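Local coordinates for protein cysteine desulfurase (PDB 6WCI) that probably removes sulfur from L-cysteine with the help of pyridoxal 5'-phosphate, giving L-alanine and handing the sulfur to a carrier, at residues 164-167 with 171-174; 175-180 with 204-209. One frame throughout, in Å; residues are numbered along the deposited sequence.

Contact 1: 164-167 with 171-174; sequences AEIT and ALDL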
loop_
_atom_site.group_PDB
_atom_site.type_symbol
_atom_site.label_atom_id
_atom_site.label_comp_id
_atom_site.label_asym_id
_atom_site.label_seq_id
_atom_site.Cartn_x
_atom_site.Cartn_y
_atom_site.Cartn_z
ATOM N N ALA B 164 7.892 7.846 -28.450
ATOM C CA ALA B 164 9.310 7.835 -28.790
ATOM C C ALA B 164 9.713 6.422 -29.215
ATOM O O ALA B 164 9.615 5.482 -28.422
ATOM C CB ALA B 164 10.143 8.320 -27.603
ATOM N N GLU B 165 10.173 6.273 -30.461
ATOM C CA GLU B 165 10.309 4.944 -31.038
ATOM C C GLU B 165 11.620 4.276 -30.627
ATOM O O GLU B 165 12.548 4.900 -30.109
ATOM C CB GLU B 165 10.228 4.994 -32.573
ATOM C CG GLU B 165 8.826 5.215 -33.157
ATOM C CD GLU B 165 7.728 4.377 -32.478
ATOM O OE1 GLU B 165 8.015 3.282 -31.937
ATOM O OE2 GLU B 165 6.558 4.826 -32.489
ATOM N N ILE B 166 11.684 2.974 -30.883
ATOM C CA ILE B 166 12.870 2.178 -30.622
ATOM C C ILE B 166 13.350 1.607 -31.951
ATOM O O ILE B 166 12.606 1.552 -32.930
ATOM C CB ILE B 166 12.602 1.053 -29.599
ATOM C CG1 ILE B 166 11.582 0.057 -30.148
ATOM C CG2 ILE B 166 12.085 1.642 -28.274
ATOM C CD1 ILE B 166 11.714 -1.342 -29.556
ATOM N N THR B 167 14.606 1.189 -31.978
ATOM C CA THR B 167 15.139 0.482 -33.134
ATOM C C THR B 167 15.083 -1.026 -32.906
ATOM O O THR B 167 15.042 -1.491 -31.762
ATOM C CB THR B 167 16.577 0.932 -33.419
ATOM O OG1 THR B 167 17.372 0.809 -32.238
ATOM C CG2 THR B 167 16.591 2.371 -33.860
ATOM N N ALA B 171 16.906 -0.792 -28.631
ATOM C CA ALA B 171 17.470 0.436 -28.102
ATOM C C ALA B 171 16.560 1.603 -28.444
ATOM O O ALA B 171 15.849 1.588 -29.453
ATOM C CB ALA B 171 18.870 0.683 -28.669
ATOM N N LEU B 172 16.596 2.622 -27.592
ATOM C CA LEU B 172 15.812 3.831 -27.810
ATOM C C LEU B 172 16.440 4.668 -28.927
ATOM O O LEU B 172 17.611 5.047 -28.844
ATOM C CB LEU B 172 15.733 4.615 -26.497
ATOM C CG LEU B 172 14.788 5.806 -26.320
ATOM C CD1 LEU B 172 13.326 5.374 -26.323
ATOM C CD2 LEU B 172 15.144 6.518 -25.030
ATOM N N ASP B 173 15.669 4.954 -29.977
ATOM C CA ASP B 173 16.176 5.723 -31.114
ATOM C C ASP B 173 16.394 7.179 -30.718
ATOM O O ASP B 173 15.465 7.987 -30.796
ATOM C CB ASP B 173 15.209 5.617 -32.298
ATOM C CG ASP B 173 15.745 6.266 -33.578
ATOM O OD1 ASP B 173 16.779 6.968 -33.539
ATOM O OD2 ASP B 173 15.114 6.073 -34.638
ATOM N N LEU B 174 17.621 7.527 -30.321
ATOM C CA LEU B 174 17.894 8.869 -29.813
ATOM C C LEU B 174 17.741 9.941 -30.887
ATOM O O LEU B 174 17.342 11.072 -30.573
ATOM C CB LEU B 174 19.298 8.934 -29.212
ATOM C CG LEU B 174 19.559 7.948 -28.076
ATOM C CD1 LEU B 174 20.950 8.155 -27.486
ATOM C CD2 LEU B 174 18.479 8.067 -27.010
#
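T167 N donates to A171 O at 2.8 Å, and D173 N returns a bond to E165 O at 3.1 Å. Between these two bonds I166 and L172 form a non-hydrogen-bonded antiparallel pair, a single bridge, their CA atoms 4.4 Å apart. A171 O also lies against the side chain of I166, 3.3 Å from CB.

T167 and D173 cross at about a right angle. T167 CG2 rests on D173 CB at 3.9 Å, its methyl also close to the carboxylate carbon. With chi1 at 53°, the hydroxyl of T167 sits between its own backbone N and carbonyl carbon; OG1 is turned to the A171 side of the turn and hydrogen-bonds to D169 OD1, an oxygen that also accepts A171 N. On the buried side L172 CD1 lies 3.9 Å from E165 O and makes a looser apolar contact with I166 CG2.

The pair forms a short hairpin-like loop in the large domain of a fold-type I pyridoxal-phosphate enzyme, joining edge strand 160-164 to helix 174-180. D173 is the N-cap of that helix: its CG lies anti to the backbone N (chi1 -174°), and OD1 accepts a weak hydrogen bond from A176 N.

Farther out, E165 turns its carboxylate away from the hairpin to a salt bridge with R140 NE, made through OE1. The side chain of I166 packs on L388, Y391 and F392 of helix 386-392, and also touches R140 and M141, while A164 continues the sheet through backbone bonds to I138 and R140.

Contact 2: 175-180 with 204-209; sequences DALRAA and REICRE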
loop_
_atom_site.group_PDB
_atom_site.type_symbol
_atom_site.label_atom_id
_atom_site.label_comp_id
_atom_site.label_asym_id
_atom_site.label_seq_id
_atom_site.Cartn_x
_atom_site.Cartn_y
_atom_site.Cartn_z
ATOM N N ASP B 175 18.068 9.621 -32.143
ATOM C CA ASP B 175 17.801 10.552 -33.233
ATOM C C ASP B 175 16.336 10.956 -33.246
ATOM O O ASP B 175 16.006 12.146 -33.225
ATOM C CB ASP B 175 18.188 9.928 -34.577
ATOM C CG ASP B 175 19.638 10.155 -34.930
ATOM O OD1 ASP B 175 20.316 10.906 -34.199
ATOM O OD2 ASP B 175 20.097 9.583 -35.938
ATOM N N ALA B 176 15.438 9.969 -33.265
ATOM C CA ALA B 176 14.014 10.272 -33.288
ATOM C C ALA B 176 13.557 10.944 -31.994
ATOM O O ALA B 176 12.605 11.732 -32.014
ATOM C CB ALA B 176 13.210 8.999 -33.550
ATOM N N LEU B 177 14.231 10.674 -30.874
ATOM C CA LEU B 177 13.826 11.283 -29.606
ATOM C C LEU B 177 14.082 12.785 -29.612
ATOM O O LEU B 177 13.198 13.576 -29.257
ATOM C CB LEU B 177 14.558 10.621 -28.445
ATOM C CG LEU B 177 14.363 11.203 -27.045
ATOM C CD1 LEU B 177 12.914 11.096 -26.565
ATOM C CD2 LEU B 177 15.306 10.523 -26.062
ATOM N N ARG B 178 15.289 13.200 -30.016
ATOM C CA ARG B 178 15.565 14.626 -30.149
ATOM C C ARG B 178 14.600 15.284 -31.127
ATOM O O ARG B 178 14.087 16.381 -30.865
ATOM C CB ARG B 178 17.006 14.847 -30.599
ATOM C CG ARG B 178 18.018 14.815 -29.477
ATOM C CD ARG B 178 19.422 15.078 -29.995
ATOM N NE ARG B 178 20.000 13.900 -30.634
ATOM C CZ ARG B 178 20.591 12.913 -29.970
ATOM N NH1 ARG B 178 20.670 12.969 -28.647
ATOM N NH2 ARG B 178 21.097 11.871 -30.625
ATOM N N ALA B 179 14.335 14.628 -32.255
ATOM C CA ALA B 179 13.389 15.188 -33.212
ATOM C C ALA B 179 11.987 15.270 -32.620
ATOM O O ALA B 179 11.206 16.151 -33.000
ATOM C CB ALA B 179 13.382 14.358 -34.496
ATOM N N ALA B 180 11.664 14.374 -31.680
ATOM C CA ALA B 180 10.342 14.336 -31.067
ATOM C C ALA B 180 10.180 15.337 -29.932
ATOM O O ALA B 180 9.042 15.627 -29.545
ATOM C CB ALA B 180 10.044 12.932 -30.534
ATOM N N ARG B 204 20.817 9.606 -18.094
ATOM C CA ARG B 204 21.548 10.834 -17.795
ATOM C C ARG B 204 21.622 11.744 -19.017
ATOM O O ARG B 204 21.276 12.932 -18.944
ATOM C CB ARG B 204 22.943 10.491 -17.282
ATOM C CG ARG B 204 23.722 11.655 -16.704
ATOM C CD ARG B 204 25.187 11.257 -16.556
ATOM N NE ARG B 204 25.684 11.479 -15.202
ATOM C CZ ARG B 204 26.484 12.480 -14.852
ATOM N NH1 ARG B 204 26.892 13.358 -15.758
ATOM N NH2 ARG B 204 26.883 12.601 -13.593
ATOM N N GLU B 205 22.053 11.199 -20.159
ATOM C CA GLU B 205 22.054 11.973 -21.397
ATOM C C GLU B 205 20.654 12.487 -21.730
ATOM O O GLU B 205 20.465 13.677 -22.004
ATOM C CB GLU B 205 22.615 11.124 -22.546
ATOM N N ILE B 206 19.656 11.602 -21.666
ATOM C CA ILE B 206 18.286 11.961 -22.029
ATOM C C ILE B 206 17.763 13.088 -21.145
ATOM O O ILE B 206 17.197 14.069 -21.636
ATOM C CB ILE B 206 17.383 10.719 -21.953
ATOM C CG1 ILE B 206 17.698 9.776 -23.116
ATOM C CG2 ILE B 206 15.913 11.115 -21.939
ATOM C CD1 ILE B 206 17.410 8.320 -22.809
ATOM N N CYS B 207 17.933 12.963 -19.827
ATOM C CA CYS B 207 17.398 13.973 -18.927
ATOM C C CYS B 207 18.102 15.307 -19.079
ATOM O O CYS B 207 17.473 16.355 -18.909
ATOM C CB CYS B 207 17.486 13.489 -17.485
ATOM S SG CYS B 207 16.358 12.150 -17.165
ATOM N N ARG B 208 19.399 15.298 -19.383
ATOM C CA ARG B 208 20.087 16.557 -19.635
ATOM C C ARG B 208 19.516 17.248 -20.865
ATOM O O ARG B 208 19.346 18.472 -20.877
ATOM C CB ARG B 208 21.589 16.322 -19.808
ATOM C CG ARG B 208 22.349 17.570 -20.236
ATOM C CD ARG B 208 23.726 17.247 -20.774
ATOM N NE ARG B 208 23.671 16.363 -21.939
ATOM C CZ ARG B 208 24.174 15.132 -21.966
ATOM N NH1 ARG B 208 24.785 14.639 -20.894
ATOM N NH2 ARG B 208 24.078 14.395 -23.065
ATOM N N GLU B 209 19.221 16.479 -21.916
ATOM C CA GLU B 209 18.670 17.072 -23.128
ATOM C C GLU B 209 17.216 17.473 -22.918
ATOM O O GLU B 209 16.765 18.494 -23.448
ATOM C CB GLU B 209 18.807 16.095 -24.296
ATOM C CG GLU B 209 18.379 16.648 -25.634
ATOM C CD GLU B 209 19.190 17.860 -26.067
ATOM O OE1 GLU B 209 20.426 17.857 -25.873
ATOM O OE2 GLU B 209 18.578 18.818 -26.593
#
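L177 and I206 meet with their side chains at about a right angle, L177 CD2 lying 3.9 Å from I206 CG1. The two residues belong to helices 174-180 and 203-212, which lie beside each other on the same sheet in the alpha/beta large domain of this fold-type I enzyme of the class-V aminotransferase family. L177 reaches across because its CG is anti to the backbone N (chi1 175°) and its CB already points at the other helix. I206 instead carries CG1 beside its own backbone N, which presents that methylene to the leucine methyl. L177 also touches L137 of strand 135-139 in the sheet.

The second meeting is nearer the surface, where aliphatic parts of charged residues pass each other: R178 CG approaches E209 CG at 4.3 Å. No salt bridge closes this pair. E209 OE2 is bound instead by R213 NE, and R178 turns its guanidinium back toward its own helix, in a long ion pair of NH2 with D175 OD1 at 3.8 Å. R178 NH1 and E209 OE1 remain 5.6 Å apart.

Overall arrangement
Contacts 1 and 2 follow in series along the chain, their centres about 10 Å apart, and share helix 174-180: contact 1 ends at its start, contact 2 packs its flank on helix 203-212. Both are partly buried and lie at the periphery of the chain. Contact 1 is a backbone affair, two hydrogen bonds closing a loop; contact 2 has no hydrogen bond across it and depends on side-chain packing, apolar inside and aliphatic portions of charged residues outside. Their buried sides merge, since L172 CD2 reaches I206 CD1 at 3.6 Å and L177 CD2 at 4.1 Å, while A164 CB meets L177 CD1.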